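Local structure of DNA helicase RecQ (Deinococcus radiodurans, 4Q48) at residues A[91-95]-A[105-109]; A[122-126]-A[160-166]. The protein probably couples ATP hydrolysis to duplex DNA unwinding while translocating 3'-5', this chain being its catalytic core of helicase, zinc-binding and RQC domains. All coordinates share one frame; numbering follows the deposited sequence.

Contact 1: residues A[91-95]-A[105-109]; sequences AAFLN and EVEDA
In the beta-alpha-beta unit formed by strand 91-94, helix 100-111 and strand 117-120, at one edge of the parallel sheet in the first helicase domain, Val106 of the helix lies over Ala92 and Leu94 of the strand. The axes of the two short segments run at 135° to each other and approach to 8.8 Å. Val106 uses both methyls. Its CG1 stands anti to the backbone N (chi1 171°), which brings it between the two strand residues: Ala92 CB is 3.8 Å from Val106 CG1, and Leu94 CD1 is 3.9 Å from the same methyl. The other branch, CG2, rests against the strand backbone, with Val106 CG2 3.8 Å from Phe93 O. Leu94 and Val106 lie alongside each other and point opposite ways, Leu94 CD1 beside the CB and CG1 of Val106; that CD1 methyl also meets the aliphatic part of Glu107, 4.1 Å from its CG. Leu118 of the adjacent strand touches Ala92, Leu94 and Val106. Phe93 points away from the helix and packs on Met77 and Val81 of helix 74-84, so this strand has a helix on each face. No hydrogen bond joins the two segments: apolar contact alone seats the helix on the strand, and the one charged side chain in the contact, Glu107, extends beyond CG to turn its carboxylate to Arg129 in a salt bridge.

Contact 2: residues A[122-126]-A[160-166]; sequences PERLL and EYQQLSV
Residues 122-126 form one short helical turn, closed by the bond from Leu126 N to Pro122 O, and face a 3-10 turn around 162 that leads into helix 165-170. Their backbones come closest at Pro122 and Glu160, with CA atoms 6.4 Å apart, while Leu126 lies nearest Leu164. At the first pair the pyrrolidine of Pro122 crosses the Tyr161 ring obliquely, CG being its nearest atom to CE1 and CD1. The phenol oxygen bonds to the carbonyl of Asp145, first residue of the DEAH box, which satisfies the hydroxyl; 160-166 itself follows what is, by family sequence, probably RecQ's aromatic-rich loop. Pro122 CB meets Glu160 CB at 4.0 Å, and Glu160 OE1 lies 3.5 Å from Glu123 CB, while the Glu123 carboxylate leads away, probably limiting repulsion. Leu126 brings both methyls across: its CD1 is 3.7 Å from Glu160 O, and its CD2 lies 3.7 Å from Leu164 CD2 and 3.9 Å from Val166 CG1. With CG anti to the carbonyl carbon (chi1 -69°), Leu164 swings its end toward 122-126, where CD2 also touches Leu125 CD2 at 3.6 Å. Replacing Leu126 with an alanine would probably open a gap beside Gln163 and Leu164, leaving Val166 CG1 without its methyl partner and Leu164 CD2 with Leu125 alone. No hydrogen bond links the segments, so apolar contact joins the two turns.

Overall arrangement
Both contacts belong to the DEAD/DEAH box helicase region, the first of the two P-loop-type domains, and their centres lie about 18 Å apart. They follow in series: contact 1 is complete before contact 2 opens, strand 117-120 leading directly into helix 122-125. Contact 1 sits at the outermost strand, 91-94, whereas contact 2 lies further in, where Leu125 and Leu164 reach Val70 of strand 66-70, and Leu164 also Ile144 of strand 139-145. Arg124 bridges them, its CG packing 3.8 Å from Leu94 CG. Contact 2 lies nearer the nucleotide site, the Tyr161 side chain being about 10 Å from that of Lys52, which binds ADP in another structure of this protein.

Contact 1: residues A[91-95]-A[105-109]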
# COMPACT_ATOMS: atom_id res chain seq x y z
N ALA A 91 29.50 0.57 -0.71
CA ALA A 91 28.47 0.37 0.30
C ALA A 91 28.79 -0.83 1.18
O ALA A 91 29.59 -1.68 0.81
CB ALA A 91 27.13 0.20 -0.34
N ALA A 92 28.11 -0.93 2.32
CA ALA A 92 28.46 -1.98 3.26
C ALA A 92 27.30 -2.30 4.16
O ALA A 92 26.27 -1.62 4.11
CB ALA A 92 29.66 -1.57 4.07
N PHE A 93 27.44 -3.35 4.95
CA PHE A 93 26.37 -3.74 5.86
C PHE A 93 26.86 -3.82 7.25
O PHE A 93 27.92 -4.37 7.50
CB PHE A 93 25.77 -5.10 5.54
CG PHE A 93 25.28 -5.22 4.17
CD1 PHE A 93 24.16 -4.51 3.78
CD2 PHE A 93 25.94 -6.01 3.26
CE1 PHE A 93 23.69 -4.59 2.49
CE2 PHE A 93 25.48 -6.10 1.97
CZ PHE A 93 24.34 -5.40 1.59
N LEU A 94 26.01 -3.34 8.15
CA LEU A 94 26.29 -3.37 9.55
C LEU A 94 25.07 -4.00 10.24
O LEU A 94 23.98 -3.44 10.22
CB LEU A 94 26.58 -1.95 10.03
CG LEU A 94 27.26 -1.65 11.35
CD1 LEU A 94 28.72 -2.04 11.24
CD2 LEU A 94 27.12 -0.16 11.64
N ASN A 95 25.28 -5.17 10.85
CA ASN A 95 24.24 -5.87 11.61
C ASN A 95 24.86 -6.96 12.48
O ASN A 95 26.03 -7.33 12.32
CB ASN A 95 23.20 -6.50 10.68
CG ASN A 95 23.83 -7.28 9.55
OD1 ASN A 95 24.39 -8.35 9.76
ND2 ASN A 95 23.74 -6.75 8.33
N GLU A 105 35.41 -3.27 11.07
CA GLU A 105 36.06 -2.71 9.87
C GLU A 105 35.11 -1.97 8.95
O GLU A 105 35.54 -1.13 8.14
CB GLU A 105 36.74 -3.82 9.06
CG GLU A 105 37.29 -4.96 9.91
CD GLU A 105 37.96 -6.06 9.09
OE1 GLU A 105 39.21 -6.17 9.17
OE2 GLU A 105 37.27 -6.70 8.27
N VAL A 106 33.81 -2.21 9.12
CA VAL A 106 32.83 -1.42 8.42
C VAL A 106 32.74 -0.10 9.16
O VAL A 106 32.64 0.98 8.56
CB VAL A 106 31.47 -2.15 8.36
CG1 VAL A 106 30.38 -1.25 7.81
CG2 VAL A 106 31.62 -3.39 7.48
N GLU A 107 32.82 -0.20 10.47
CA GLU A 107 32.89 0.99 11.30
C GLU A 107 34.11 1.84 10.94
O GLU A 107 33.97 3.07 10.84
CB GLU A 107 32.89 0.61 12.77
CG GLU A 107 31.51 0.26 13.24
CD GLU A 107 31.50 -0.33 14.61
OE1 GLU A 107 32.60 -0.64 15.12
OE2 GLU A 107 30.40 -0.48 15.19
N ASP A 108 35.28 1.21 10.75
CA ASP A 108 36.47 1.98 10.38
C ASP A 108 36.23 2.65 9.05
O ASP A 108 36.56 3.82 8.85
CB ASP A 108 37.72 1.10 10.25
CG ASP A 108 38.51 0.97 11.56
OD1 ASP A 108 37.98 1.30 12.65
OD2 ASP A 108 39.68 0.52 11.47
N ALA A 109 35.59 1.90 8.17
CA ALA A 109 35.39 2.36 6.82
C ALA A 109 34.39 3.50 6.81
O ALA A 109 34.57 4.49 6.09
CB ALA A 109 34.93 1.20 5.93

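Contact 2: residues A[122-126]-A[160-166]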
# COMPACT_ATOMS: atom_id res chain seq x y z
N PRO A 122 18.01 -1.92 12.13
CA PRO A 122 17.54 -1.06 13.22
C PRO A 122 18.15 -1.45 14.55
O PRO A 122 18.45 -0.61 15.40
CB PRO A 122 16.03 -1.32 13.23
CG PRO A 122 15.72 -1.77 11.86
CD PRO A 122 16.90 -2.53 11.38
N GLU A 123 18.35 -2.75 14.70
CA GLU A 123 18.91 -3.33 15.91
C GLU A 123 20.31 -2.74 16.14
O GLU A 123 20.64 -2.32 17.25
CB GLU A 123 18.92 -4.87 15.79
CG GLU A 123 20.01 -5.59 16.54
CD GLU A 123 21.32 -5.63 15.78
OE1 GLU A 123 21.28 -5.58 14.52
OE2 GLU A 123 22.38 -5.71 16.43
N ARG A 124 21.12 -2.71 15.09
CA ARG A 124 22.43 -2.08 15.20
C ARG A 124 22.32 -0.57 15.43
O ARG A 124 22.97 -0.04 16.32
CB ARG A 124 23.27 -2.37 13.95
CG ARG A 124 24.76 -2.20 14.17
CD ARG A 124 25.26 -3.28 15.09
NE ARG A 124 26.69 -3.21 15.29
CZ ARG A 124 27.38 -4.12 15.96
NH1 ARG A 124 26.74 -5.16 16.49
NH2 ARG A 124 28.69 -3.99 16.11
N LEU A 125 21.49 0.12 14.64
CA LEU A 125 21.41 1.57 14.66
C LEU A 125 21.04 2.16 16.02
O LEU A 125 21.59 3.18 16.44
CB LEU A 125 20.42 2.08 13.63
CG LEU A 125 20.12 3.57 13.73
CD1 LEU A 125 21.32 4.35 13.27
CD2 LEU A 125 18.89 4.00 12.93
N LEU A 126 20.10 1.53 16.71
CA LEU A 126 19.52 2.17 17.89
C LEU A 126 20.38 1.96 19.12
O LEU A 126 20.13 2.58 20.16
CB LEU A 126 18.09 1.68 18.12
CG LEU A 126 17.11 2.05 17.01
CD1 LEU A 126 15.98 1.04 16.91
CD2 LEU A 126 16.57 3.43 17.25
N GLU A 160 11.23 -2.20 17.36
CA GLU A 160 12.43 -1.45 17.00
C GLU A 160 12.00 -0.17 16.31
O GLU A 160 12.32 0.93 16.75
CB GLU A 160 13.33 -2.25 16.06
CG GLU A 160 13.56 -3.72 16.41
CD GLU A 160 14.23 -4.51 15.27
OE1 GLU A 160 15.45 -4.78 15.35
OE2 GLU A 160 13.52 -4.82 14.28
N TYR A 161 11.25 -0.34 15.23
CA TYR A 161 10.95 0.76 14.33
C TYR A 161 10.31 2.00 14.95
O TYR A 161 10.54 3.10 14.46
CB TYR A 161 10.10 0.26 13.15
CG TYR A 161 10.95 0.10 11.91
CD1 TYR A 161 12.01 -0.81 11.89
CD2 TYR A 161 10.78 0.94 10.81
CE1 TYR A 161 12.83 -0.92 10.77
CE2 TYR A 161 11.59 0.85 9.69
CZ TYR A 161 12.63 -0.08 9.67
OH TYR A 161 13.45 -0.18 8.55
N GLN A 162 9.57 1.89 16.05
CA GLN A 162 8.95 3.10 16.56
C GLN A 162 9.88 3.82 17.53
O GLN A 162 9.49 4.80 18.14
CB GLN A 162 7.64 2.81 17.30
CG GLN A 162 7.75 1.70 18.32
CD GLN A 162 6.42 1.40 18.98
OE1 GLN A 162 5.42 2.06 18.71
NE2 GLN A 162 6.41 0.42 19.88
N GLN A 163 11.11 3.33 17.65
CA GLN A 163 12.13 4.04 18.40
C GLN A 163 12.94 5.02 17.54
O GLN A 163 13.64 5.90 18.06
CB GLN A 163 13.07 3.07 19.08
CG GLN A 163 12.36 2.10 19.99
CD GLN A 163 13.34 1.32 20.84
OE1 GLN A 163 14.42 1.81 21.16
NE2 GLN A 163 12.97 0.08 21.18
N LEU A 164 12.82 4.88 16.22
CA LEU A 164 13.52 5.74 15.26
C LEU A 164 13.08 7.19 15.38
O LEU A 164 13.50 8.04 14.58
CB LEU A 164 13.27 5.26 13.83
CG LEU A 164 13.91 3.92 13.49
CD1 LEU A 164 13.63 3.55 12.06
CD2 LEU A 164 15.42 3.90 13.79
N SER A 165 12.21 7.45 16.36
CA SER A 165 12.04 8.76 16.96
C SER A 165 13.37 9.48 17.03
O SER A 165 13.47 10.67 16.74
CB SER A 165 11.45 8.65 18.36
OG SER A 165 10.45 7.65 18.44
N VAL A 166 14.38 8.72 17.43
CA VAL A 166 15.67 9.23 17.87
C VAL A 166 16.51 9.88 16.76
O VAL A 166 17.35 10.72 17.06
CB VAL A 166 16.48 8.08 18.53
CG1 VAL A 166 17.28 7.30 17.49
CG2 VAL A 166 17.41 8.60 19.60